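Local atomic coordinates of fimbrium subunit Fim1C (Bacteroides vulgatus, PDB entry 4QB7), a protein that is probably a component of the tip of fimbriae, the filamentous cell-surface appendages that mediate cell adhesion and biofilm formation. Residues K286-Y291 with N309-L314; N173-P178 with T326-I331; S232-K237 with A260-T265; G198-Y203 with A222-T227. All coordinates share one frame; numbering follows the deposited sequence.

In the fold
All four contacts lie from Asn-173 onward. Contact 4 closes first along the sequence, then contact 3, then contact 1, and contact 2 spans them all by pairing strand 159-178 with strand 323-331. Contacts 1 and 2 belong to two sheets that pack face to face, centres about 11 Å apart, with Leu-287, Ile-289 and Tyr-291 meeting Ile-174, Leu-329 and Ile-331. Contact 3 adjoins contact 2, about 13 Å away between centres, because strand 259-270 neighbours strand 159-178. Contact 4 stands farther off, its centre about 25 Å from that of contact 2. Residues distant in sequence thus build one sandwich-like body with a smaller sheet and its loop at the surface beside it.

Contact 1 (K286-Y291 with N309-L314); sequences KLKINY and NKEVSL. With SO4 (sulfate ion), chain K; SO4 (sulfate ion), chain J.
Lys-288 NZ has several partners, and those across the contact are weak: Asn-309 OD1 lies 3.5 Å from NZ, and two waters link the ammonium to ND2 and O of the same asparagine. Its stronger mate is Glu-228, in a salt bridge. The lysine bends at chi2 (-63°), placing CD 3.9 Å from Glu-311 CA, and the two side chains run on together. Lys-286 crosses that glutamate obliquely. Its NZ stays 4.1 Å from Glu-311 OE1, too far for a salt bridge, and bonds to Gly-283 O.

Leu-287 pairs with Val-312, and Ile-289 with Lys-310, each through two backbone hydrogen bonds of the antiparallel hairpin. The ladder is interrupted by a G1 beta bulge, where Asn-309 and Lys-310 both face Ile-289. Here Asn-309 N donates to Asn-290 OD1 at 2.8 Å, almost straight (173°) but from 39° above the carboxamide plane. On the Leu-287 face, Ile-289 CG2 meets Val-312 CG2 at 4.0 Å, and Val-312 continues onto Ile-338 and Val-340. The hairpin is two-sided: Lys-286 and Lys-288 flank Glu-311, whose charge theirs would probably partly offset, while the other face is apolar apart from Lys-310, whose NZ bonds to Ile-336 O.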
# COMPACT_ATOMS: atom_id res chain seq x y z
N LYS A 286 -1.32 -15.79 7.30
CA LYS A 286 -1.89 -16.93 6.57
C LYS A 286 -3.07 -16.52 5.72
O LYS A 286 -3.69 -15.50 6.00
CB LYS A 286 -2.38 -18.02 7.56
CG LYS A 286 -1.31 -18.69 8.37
CD LYS A 286 -1.96 -19.66 9.33
CE LYS A 286 -1.34 -19.65 10.70
NZ LYS A 286 -0.06 -20.39 10.70
N LEU A 287 -3.42 -17.35 4.74
CA LEU A 287 -4.62 -17.21 3.92
C LEU A 287 -5.58 -18.36 4.25
O LEU A 287 -5.13 -19.44 4.59
CB LEU A 287 -4.28 -17.23 2.41
CG LEU A 287 -3.39 -16.14 1.83
CD1 LEU A 287 -3.10 -16.43 0.37
CD2 LEU A 287 -4.01 -14.77 1.95
N LYS A 288 -6.89 -18.13 4.15
CA LYS A 288 -7.96 -19.13 4.31
C LYS A 288 -8.68 -19.15 2.97
O LYS A 288 -9.23 -18.13 2.57
CB LYS A 288 -8.90 -18.82 5.50
CG LYS A 288 -8.25 -18.82 6.89
CD LYS A 288 -7.68 -20.18 7.29
CE LYS A 288 -7.33 -20.24 8.74
NZ LYS A 288 -8.52 -20.54 9.56
N ILE A 289 -8.55 -20.25 2.21
CA ILE A 289 -9.11 -20.31 0.86
C ILE A 289 -10.25 -21.32 0.78
O ILE A 289 -10.27 -22.33 1.52
CB ILE A 289 -7.99 -20.60 -0.17
CG1 ILE A 289 -8.45 -20.27 -1.62
CG2 ILE A 289 -7.41 -22.01 -0.01
CD1 ILE A 289 -7.35 -20.23 -2.69
N ASN A 290 -11.23 -21.01 -0.10
CA ASN A 290 -12.42 -21.83 -0.41
C ASN A 290 -12.42 -22.13 -1.89
O ASN A 290 -12.25 -21.22 -2.69
CB ASN A 290 -13.70 -21.09 -0.03
CG ASN A 290 -13.91 -20.82 1.42
OD1 ASN A 290 -13.03 -21.01 2.26
ND2 ASN A 290 -15.11 -20.39 1.76
N TYR A 291 -12.56 -23.37 -2.28
CA TYR A 291 -12.54 -23.74 -3.70
C TYR A 291 -13.34 -25.01 -3.94
O TYR A 291 -13.54 -25.81 -3.02
CB TYR A 291 -11.10 -23.87 -4.27
CG TYR A 291 -10.21 -24.87 -3.56
CD1 TYR A 291 -9.57 -24.54 -2.37
CD2 TYR A 291 -9.99 -26.13 -4.09
CE1 TYR A 291 -8.73 -25.44 -1.72
CE2 TYR A 291 -9.16 -27.06 -3.45
CZ TYR A 291 -8.54 -26.71 -2.26
OH TYR A 291 -7.71 -27.58 -1.61
N ASN A 309 -12.28 -22.89 4.15
CA ASN A 309 -11.48 -22.52 5.32
C ASN A 309 -10.15 -23.30 5.36
O ASN A 309 -9.64 -23.59 6.44
CB ASN A 309 -12.29 -22.67 6.64
CG ASN A 309 -11.83 -21.81 7.81
OD1 ASN A 309 -11.46 -20.63 7.67
ND2 ASN A 309 -11.89 -22.38 9.03
N LYS A 310 -9.58 -23.60 4.18
CA LYS A 310 -8.30 -24.29 4.03
C LYS A 310 -7.16 -23.27 4.27
O LYS A 310 -7.04 -22.25 3.59
CB LYS A 310 -8.21 -24.98 2.64
CG LYS A 310 -6.83 -25.46 2.19
CD LYS A 310 -6.23 -26.53 3.10
CE LYS A 310 -5.33 -27.48 2.35
NZ LYS A 310 -6.11 -28.34 1.41
N GLU A 311 -6.36 -23.56 5.27
CA GLU A 311 -5.24 -22.75 5.72
C GLU A 311 -4.06 -22.88 4.77
O GLU A 311 -3.70 -23.99 4.35
CB GLU A 311 -4.84 -23.21 7.12
CG GLU A 311 -3.99 -22.21 7.86
CD GLU A 311 -3.55 -22.71 9.21
OE1 GLU A 311 -2.49 -23.39 9.28
OE2 GLU A 311 -4.25 -22.40 10.21
N VAL A 312 -3.48 -21.74 4.42
CA VAL A 312 -2.32 -21.60 3.55
C VAL A 312 -1.38 -20.63 4.24
O VAL A 312 -1.73 -19.46 4.38
CB VAL A 312 -2.74 -21.14 2.12
CG1 VAL A 312 -1.53 -20.87 1.25
CG2 VAL A 312 -3.65 -22.13 1.45
N SER A 313 -0.21 -21.10 4.72
CA SER A 313 0.76 -20.23 5.39
C SER A 313 1.53 -19.42 4.38
O SER A 313 1.98 -19.96 3.37
CB SER A 313 1.73 -21.05 6.24
OG SER A 313 1.17 -21.45 7.48
N LEU A 314 1.69 -18.10 4.65
CA LEU A 314 2.49 -17.22 3.81
C LEU A 314 3.94 -17.32 4.27
O LEU A 314 4.19 -17.53 5.48
CB LEU A 314 1.97 -15.78 3.82
CG LEU A 314 0.57 -15.59 3.25
CD1 LEU A 314 0.09 -14.18 3.45
CD2 LEU A 314 0.48 -16.05 1.80
S SO4 K . -17.70 -19.83 -0.51
O1 SO4 K . -17.63 -20.87 -1.47
O2 SO4 K . -18.12 -20.43 0.74
O3 SO4 K . -16.39 -19.29 -0.36
O4 SO4 K . -18.66 -18.78 -0.96
S SO4 J . -6.82 -30.94 -2.90
O1 SO4 J . -6.71 -31.31 -4.31
O2 SO4 J . -7.07 -32.16 -2.13
O3 SO4 J . -5.58 -30.28 -2.44
O4 SO4 J . -7.92 -30.03 -2.70
O HOH W 1 -9.97 -22.22 11.79
O HOH W 2 -8.10 -23.82 9.48

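Contact 2 (N173-P178 with T326-I331); sequences NIKVKP and TYVLTI. With SO4 (sulfate ion), chain B.
Lys-177 reaches across the neighbouring strand toward Thr-330. From CB its chi1 of 57° sets CG between the backbone N and the carbonyl carbon, and there CG lies 4.0 Å from Thr-330 OG1 and about as far from Leu-329 O. The chain is extended from here on. CD approaches O4 of a sulfate, probably from the crystallisation liquor; CE comes 3.4 Å from Thr-330 OG1 and also touches Val-328 CG1; NZ ends the chain with a hydrogen bond of 2.9 Å to sulfate O4. Ala-258 N holds the same ion. With an alanine here, Thr-330 OG1 and Val-328 CG1 would probably lose their aliphatic cover, and the sulfate would be left without its ammonium mate.

Beneath this lies a parallel pair of strands in the mixed sheet, 173-178 beside 326-331, joined by five backbone hydrogen bonds; the middle one, Leu-329 N to Lys-175 O, is 2.8 Å long and practically straight (179°). The opposite face is mostly apolar. Val-176 CG1, anti to its backbone N, meets Ile-331 CD1 at 3.5 Å, and Ile-174 CG2 touches Leu-329 CD1 at 3.9 Å. Ile-174 CG1 comes in at the edge of the Tyr-327 ring, 4.0 Å from CD2, while the hydroxyl of that tyrosine is hydrogen-bonded to Thr-318 OG1.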
# COMPACT_ATOMS: atom_id res chain seq x y z
N ASN A 173 -1.36 -9.32 -6.23
CA ASN A 173 -2.25 -10.39 -6.64
C ASN A 173 -2.02 -11.65 -5.85
O ASN A 173 -1.01 -11.82 -5.18
CB ASN A 173 -2.09 -10.71 -8.14
CG ASN A 173 -3.41 -10.81 -8.85
OD1 ASN A 173 -4.32 -11.51 -8.43
ND2 ASN A 173 -3.56 -10.07 -9.93
N ILE A 174 -3.01 -12.54 -5.92
CA ILE A 174 -3.02 -13.90 -5.41
C ILE A 174 -3.51 -14.71 -6.60
O ILE A 174 -4.63 -14.49 -7.08
CB ILE A 174 -3.81 -14.10 -4.10
CG1 ILE A 174 -3.24 -13.20 -3.00
CG2 ILE A 174 -3.73 -15.57 -3.69
CD1 ILE A 174 -4.05 -13.02 -1.81
N LYS A 175 -2.61 -15.53 -7.17
CA LYS A 175 -2.82 -16.37 -8.34
C LYS A 175 -2.90 -17.84 -7.93
O LYS A 175 -2.16 -18.25 -7.04
CB LYS A 175 -1.66 -16.15 -9.32
CG LYS A 175 -1.61 -14.79 -10.01
CD LYS A 175 -0.54 -14.82 -11.05
CE LYS A 175 -0.44 -13.56 -11.87
NZ LYS A 175 0.91 -13.43 -12.48
N VAL A 176 -3.80 -18.64 -8.54
CA VAL A 176 -3.96 -20.07 -8.18
C VAL A 176 -3.87 -20.98 -9.40
O VAL A 176 -4.32 -20.62 -10.48
CB VAL A 176 -5.30 -20.34 -7.42
CG1 VAL A 176 -5.29 -21.72 -6.79
CG2 VAL A 176 -5.58 -19.28 -6.36
N LYS A 177 -3.32 -22.20 -9.23
CA LYS A 177 -3.28 -23.21 -10.29
C LYS A 177 -3.20 -24.62 -9.71
O LYS A 177 -2.58 -24.78 -8.66
CB LYS A 177 -2.10 -22.98 -11.26
CG LYS A 177 -0.74 -22.97 -10.58
CD LYS A 177 0.38 -23.03 -11.54
CE LYS A 177 1.67 -22.80 -10.79
NZ LYS A 177 2.81 -22.60 -11.71
N PRO A 178 -3.73 -25.66 -10.39
CA PRO A 178 -3.49 -27.04 -9.92
C PRO A 178 -2.05 -27.46 -10.28
O PRO A 178 -1.41 -26.76 -11.09
CB PRO A 178 -4.52 -27.84 -10.70
CG PRO A 178 -4.65 -27.11 -12.00
CD PRO A 178 -4.48 -25.66 -11.67
N THR A 326 3.25 -10.83 -5.04
CA THR A 326 2.30 -11.67 -5.79
C THR A 326 2.47 -13.06 -5.26
O THR A 326 3.57 -13.62 -5.39
CB THR A 326 2.50 -11.63 -7.32
OG1 THR A 326 2.40 -10.30 -7.81
CG2 THR A 326 1.52 -12.57 -8.05
N TYR A 327 1.42 -13.62 -4.65
CA TYR A 327 1.51 -15.00 -4.16
C TYR A 327 0.97 -15.95 -5.20
O TYR A 327 -0.14 -15.74 -5.70
CB TYR A 327 0.75 -15.18 -2.85
CG TYR A 327 1.19 -14.27 -1.73
CD1 TYR A 327 2.45 -14.41 -1.16
CD2 TYR A 327 0.32 -13.34 -1.18
CE1 TYR A 327 2.87 -13.57 -0.13
CE2 TYR A 327 0.72 -12.50 -0.13
CZ TYR A 327 2.00 -12.62 0.38
OH TYR A 327 2.40 -11.82 1.43
N VAL A 328 1.76 -16.97 -5.55
CA VAL A 328 1.30 -18.00 -6.48
C VAL A 328 1.09 -19.26 -5.68
O VAL A 328 2.03 -19.78 -5.08
CB VAL A 328 2.23 -18.18 -7.70
CG1 VAL A 328 1.71 -19.27 -8.64
CG2 VAL A 328 2.43 -16.86 -8.44
N LEU A 329 -0.17 -19.72 -5.63
CA LEU A 329 -0.63 -20.92 -4.90
C LEU A 329 -0.84 -22.09 -5.83
O LEU A 329 -1.61 -21.98 -6.81
CB LEU A 329 -1.98 -20.64 -4.19
CG LEU A 329 -2.04 -19.89 -2.88
CD1 LEU A 329 -1.28 -18.56 -2.93
CD2 LEU A 329 -3.47 -19.65 -2.54
N THR A 330 -0.15 -23.22 -5.54
CA THR A 330 -0.28 -24.44 -6.32
C THR A 330 -1.05 -25.44 -5.49
O THR A 330 -0.59 -25.87 -4.43
CB THR A 330 1.10 -24.98 -6.78
OG1 THR A 330 1.76 -24.00 -7.58
CG2 THR A 330 0.96 -26.26 -7.61
N ILE A 331 -2.25 -25.81 -5.96
CA ILE A 331 -3.06 -26.81 -5.28
C ILE A 331 -2.58 -28.18 -5.75
O ILE A 331 -2.64 -28.46 -6.94
CB ILE A 331 -4.57 -26.57 -5.53
CG1 ILE A 331 -4.98 -25.12 -5.15
CG2 ILE A 331 -5.36 -27.62 -4.76
CD1 ILE A 331 -6.38 -24.77 -5.47
S SO4 B . 2.90 -18.91 -12.81
O1 SO4 B . 3.25 -18.72 -14.21
O2 SO4 B . 4.09 -19.15 -11.99
O3 SO4 B . 2.22 -17.69 -12.33
O4 SO4 B . 2.01 -20.07 -12.77

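Contact 3 (S232-K237 with A260-T265); sequences SDFLNK and ALFSDT
Phe-234 points an edge at the face of Phe-262 in a T-shaped (edge-to-face) pair, with centroids 4.8 Å apart and planes at 79°. The touching atom is Phe-234 CE2, over the centre of the Phe-262 ring, 3.6 Å from its CG. Phe-234 CG, anti to the backbone N (chi1 176°), starts the side chain toward Phe-262. Leu-235 CD2 comes in at the edge of the Phe-262 ring, 4.1 Å from CE1, and also rests against Leu-261 CB, the two leucines lying alongside each other.

The backbones are tied at one place: Asn-236 N donates to Leu-261 O at 2.9 Å, close to straight (170°). Asn-236 is the centre of an inverse gamma turn, closed by Lys-237 N to Leu-235 O, and its carboxamide lies against Ser-263, with ND2 3.7 Å from CB. A water forms a second link, donating to Phe-234 O at 2.7 Å and accepting from Ser-263 N.

Farther out, Asn-173 OD1 takes a hydrogen bond from Phe-262 N, which fixes the backbone carrying the Phe-262 ring. Segment 260-265 is sandwiched between loop 232-237 and strand 159-178, where Phe-262 packs on Ile-171 and Ile-174, while Leu-235 touches Ile-250 of strand 250-251.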
# COMPACT_ATOMS: atom_id res chain seq x y z
N SER A 232 -13.29 -12.10 0.21
CA SER A 232 -14.14 -12.76 -0.80
C SER A 232 -14.81 -11.80 -1.77
O SER A 232 -14.86 -12.10 -2.97
CB SER A 232 -15.20 -13.64 -0.15
OG SER A 232 -14.57 -14.63 0.65
N ASP A 233 -15.33 -10.67 -1.28
CA ASP A 233 -16.01 -9.72 -2.18
C ASP A 233 -15.01 -8.79 -2.91
O ASP A 233 -15.44 -8.01 -3.77
CB ASP A 233 -17.08 -8.89 -1.44
CG ASP A 233 -18.22 -9.71 -0.89
OD1 ASP A 233 -18.66 -10.66 -1.58
OD2 ASP A 233 -18.66 -9.43 0.24
N PHE A 234 -13.71 -8.89 -2.58
CA PHE A 234 -12.67 -8.10 -3.21
C PHE A 234 -12.24 -8.80 -4.49
O PHE A 234 -11.80 -8.16 -5.46
CB PHE A 234 -11.48 -7.88 -2.25
CG PHE A 234 -10.31 -7.13 -2.87
CD1 PHE A 234 -10.39 -5.76 -3.12
CD2 PHE A 234 -9.15 -7.82 -3.27
CE1 PHE A 234 -9.33 -5.09 -3.73
CE2 PHE A 234 -8.08 -7.13 -3.85
CZ PHE A 234 -8.18 -5.77 -4.08
N LEU A 235 -12.39 -10.14 -4.48
CA LEU A 235 -12.00 -11.01 -5.58
C LEU A 235 -12.83 -10.73 -6.83
O LEU A 235 -14.03 -10.41 -6.76
CB LEU A 235 -12.10 -12.50 -5.21
CG LEU A 235 -11.51 -13.01 -3.89
CD1 LEU A 235 -11.70 -14.52 -3.80
CD2 LEU A 235 -10.06 -12.65 -3.73
N ASN A 236 -12.18 -10.86 -7.98
CA ASN A 236 -12.75 -10.60 -9.29
C ASN A 236 -13.60 -11.79 -9.77
O ASN A 236 -13.38 -12.32 -10.86
CB ASN A 236 -11.59 -10.32 -10.23
CG ASN A 236 -11.95 -9.75 -11.57
OD1 ASN A 236 -13.03 -9.18 -11.77
ND2 ASN A 236 -11.06 -9.96 -12.52
N LYS A 237 -14.57 -12.20 -8.93
CA LYS A 237 -15.49 -13.32 -9.19
C LYS A 237 -16.43 -12.97 -10.33
O LYS A 237 -16.81 -11.81 -10.46
CB LYS A 237 -16.29 -13.68 -7.92
CG LYS A 237 -15.52 -14.58 -6.94
CD LYS A 237 -15.86 -14.30 -5.49
CE LYS A 237 -17.02 -15.07 -4.92
NZ LYS A 237 -17.45 -14.49 -3.63
N ALA A 260 -5.13 -15.21 -11.80
CA ALA A 260 -5.28 -14.14 -10.81
C ALA A 260 -6.67 -14.12 -10.12
O ALA A 260 -7.70 -14.35 -10.77
CB ALA A 260 -5.06 -12.81 -11.49
N LEU A 261 -6.68 -13.77 -8.81
CA LEU A 261 -7.93 -13.65 -8.03
C LEU A 261 -8.36 -12.17 -7.90
O LEU A 261 -9.53 -11.90 -7.61
CB LEU A 261 -7.82 -14.30 -6.64
CG LEU A 261 -7.47 -15.80 -6.57
CD1 LEU A 261 -7.36 -16.22 -5.13
CD2 LEU A 261 -8.48 -16.69 -7.31
N PHE A 262 -7.43 -11.24 -8.13
CA PHE A 262 -7.67 -9.79 -8.11
C PHE A 262 -7.75 -9.28 -9.52
O PHE A 262 -7.03 -9.80 -10.39
CB PHE A 262 -6.54 -9.01 -7.39
CG PHE A 262 -6.16 -9.35 -5.96
CD1 PHE A 262 -6.91 -10.27 -5.22
CD2 PHE A 262 -5.10 -8.72 -5.34
CE1 PHE A 262 -6.57 -10.57 -3.90
CE2 PHE A 262 -4.75 -9.04 -4.02
CZ PHE A 262 -5.48 -9.97 -3.32
N SER A 263 -8.51 -8.20 -9.75
CA SER A 263 -8.57 -7.61 -11.09
C SER A 263 -7.27 -6.84 -11.35
O SER A 263 -6.54 -6.56 -10.40
CB SER A 263 -9.80 -6.73 -11.24
OG SER A 263 -9.60 -5.47 -10.64
N ASP A 264 -6.97 -6.54 -12.61
CA ASP A 264 -5.76 -5.81 -13.05
C ASP A 264 -5.56 -4.49 -12.34
O ASP A 264 -4.41 -4.08 -12.12
CB ASP A 264 -5.81 -5.53 -14.56
CG ASP A 264 -5.42 -6.70 -15.46
OD1 ASP A 264 -4.82 -7.69 -14.94
OD2 ASP A 264 -5.68 -6.63 -16.69
N THR A 265 -6.65 -3.80 -12.03
CA THR A 265 -6.60 -2.48 -11.43
C THR A 265 -6.69 -2.49 -9.90
O THR A 265 -6.44 -1.46 -9.28
CB THR A 265 -7.71 -1.61 -12.04
OG1 THR A 265 -8.96 -2.32 -11.98
CG2 THR A 265 -7.42 -1.23 -13.47
O HOH W 3 -10.03 -7.52 -7.43

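Contact 4 (G198-Y203 with A222-T227); sequences GSTTLY and ASYFST. With SO4 (sulfate ion), chain Q.
An irregular antiparallel pairing at the edge of a small sheet brings Tyr-203, where strand 203-209 begins, alongside Tyr-224 of the short strand 223-224. Tyr-203 and Tyr-224 form a non-hydrogen-bonded pair, and next to it Phe-225 N donates to Leu-202 O at 2.8 Å. A water bridges the same two residues, accepting from Leu-202 N and donating to Phe-225 O.

The ring of Tyr-224 is the platform of the contact. Its CG is anti to the carbonyl carbon (chi1 -63°), which starts the ring toward Thr-200. Thr-200 CA sits over the centre of one face as a CH-pi contact, 3.6 Å from the centroid and 7° off the normal, while Thr-200 CG2 reaches CE2 at 3.9 Å. The two tyrosine side chains run alongside each other in the same direction, their rings set obliquely with planes at 32° and Tyr-203 CE1 3.4 Å from Tyr-224 CE1. With an alanine in place of Tyr-224, the backbone at Thr-200 would probably lose its aromatic support and be freer to move, and Tyr-203 CE1 would lose its aromatic neighbour.

Tyr-203 OH binds a sulfate O4 at 2.6 Å, the ion probably coming from the crystallisation liquor. Inward, Leu-202 CD2 touches Phe-225 CD2 at 3.8 Å, and both residues pack on Phe-270. With a single direct backbone hydrogen bond between the segments, the loop 198-202 relies largely on aromatic and apolar contact and its bridging water.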
# COMPACT_ATOMS: atom_id res chain seq x y z
N GLY A 198 -3.13 -13.30 12.40
CA GLY A 198 -2.64 -13.67 13.71
C GLY A 198 -3.32 -12.78 14.73
O GLY A 198 -4.49 -12.41 14.54
N SER A 199 -2.59 -12.40 15.80
CA SER A 199 -3.12 -11.55 16.85
C SER A 199 -2.20 -10.37 17.18
O SER A 199 -2.71 -9.32 17.58
CB SER A 199 -3.39 -12.36 18.11
OG SER A 199 -2.33 -13.25 18.42
N THR A 200 -0.86 -10.52 17.03
CA THR A 200 0.08 -9.42 17.36
C THR A 200 1.14 -9.22 16.26
O THR A 200 2.29 -8.91 16.59
CB THR A 200 0.74 -9.67 18.76
OG1 THR A 200 1.30 -10.99 18.83
CG2 THR A 200 -0.21 -9.46 19.92
N THR A 201 0.76 -9.30 14.97
CA THR A 201 1.70 -9.21 13.85
C THR A 201 1.44 -8.03 12.91
O THR A 201 2.37 -7.30 12.62
CB THR A 201 1.66 -10.54 13.05
OG1 THR A 201 1.91 -11.63 13.94
CG2 THR A 201 2.65 -10.58 11.90
N LEU A 202 0.22 -7.91 12.39
CA LEU A 202 -0.19 -6.92 11.39
C LEU A 202 -0.92 -5.74 12.01
O LEU A 202 -2.02 -5.90 12.54
CB LEU A 202 -1.08 -7.60 10.32
CG LEU A 202 -1.36 -6.81 9.04
CD1 LEU A 202 -0.08 -6.54 8.26
CD2 LEU A 202 -2.34 -7.53 8.17
N TYR A 203 -0.32 -4.54 11.90
CA TYR A 203 -0.93 -3.32 12.42
C TYR A 203 -2.09 -2.88 11.56
O TYR A 203 -2.01 -2.95 10.33
CB TYR A 203 0.08 -2.15 12.47
CG TYR A 203 1.26 -2.29 13.40
CD1 TYR A 203 1.12 -2.87 14.65
CD2 TYR A 203 2.51 -1.77 13.06
CE1 TYR A 203 2.20 -2.99 15.52
CE2 TYR A 203 3.61 -1.90 13.91
CZ TYR A 203 3.44 -2.51 15.14
OH TYR A 203 4.50 -2.66 16.01
N ALA A 222 -0.14 -0.88 21.00
CA ALA A 222 -0.17 -1.24 19.58
C ALA A 222 -1.57 -1.63 19.15
O ALA A 222 -2.31 -2.22 19.94
CB ALA A 222 0.79 -2.38 19.32
N SER A 223 -1.95 -1.26 17.90
CA SER A 223 -3.25 -1.57 17.32
C SER A 223 -3.06 -2.56 16.20
O SER A 223 -2.35 -2.29 15.25
CB SER A 223 -3.93 -0.30 16.82
OG SER A 223 -5.31 -0.50 16.56
N TYR A 224 -3.68 -3.74 16.33
CA TYR A 224 -3.52 -4.80 15.35
C TYR A 224 -4.79 -5.23 14.69
O TYR A 224 -5.87 -5.03 15.24
CB TYR A 224 -3.00 -6.05 16.07
CG TYR A 224 -1.64 -5.93 16.70
CD1 TYR A 224 -0.49 -6.03 15.93
CD2 TYR A 224 -1.50 -5.83 18.07
CE1 TYR A 224 0.78 -5.92 16.50
CE2 TYR A 224 -0.24 -5.74 18.67
CZ TYR A 224 0.90 -5.78 17.87
OH TYR A 224 2.15 -5.70 18.44
N PHE A 225 -4.64 -5.91 13.54
CA PHE A 225 -5.65 -6.75 12.92
C PHE A 225 -5.53 -8.05 13.73
O PHE A 225 -4.41 -8.58 13.82
CB PHE A 225 -5.38 -6.97 11.42
CG PHE A 225 -5.78 -5.87 10.49
CD1 PHE A 225 -7.12 -5.59 10.25
CD2 PHE A 225 -4.82 -5.18 9.75
CE1 PHE A 225 -7.49 -4.59 9.34
CE2 PHE A 225 -5.19 -4.19 8.84
CZ PHE A 225 -6.53 -3.90 8.65
N SER A 226 -6.59 -8.48 14.44
CA SER A 226 -6.47 -9.67 15.30
C SER A 226 -7.54 -10.70 15.00
O SER A 226 -7.68 -11.69 15.72
CB SER A 226 -6.51 -9.26 16.77
OG SER A 226 -7.73 -8.64 17.11
N THR A 227 -8.31 -10.47 13.94
CA THR A 227 -9.39 -11.36 13.50
C THR A 227 -9.24 -11.60 12.01
O THR A 227 -8.63 -10.78 11.33
CB THR A 227 -10.77 -10.73 13.81
OG1 THR A 227 -10.86 -9.44 13.18
CG2 THR A 227 -11.03 -10.61 15.31
S SO4 Q . 7.69 -1.13 16.81
O1 SO4 Q . 8.21 -2.49 17.06
O2 SO4 Q . 7.09 -0.58 18.03
O3 SO4 Q . 8.79 -0.27 16.36
O4 SO4 Q . 6.69 -1.22 15.75
O HOH W 4 -1.75 -9.44 13.66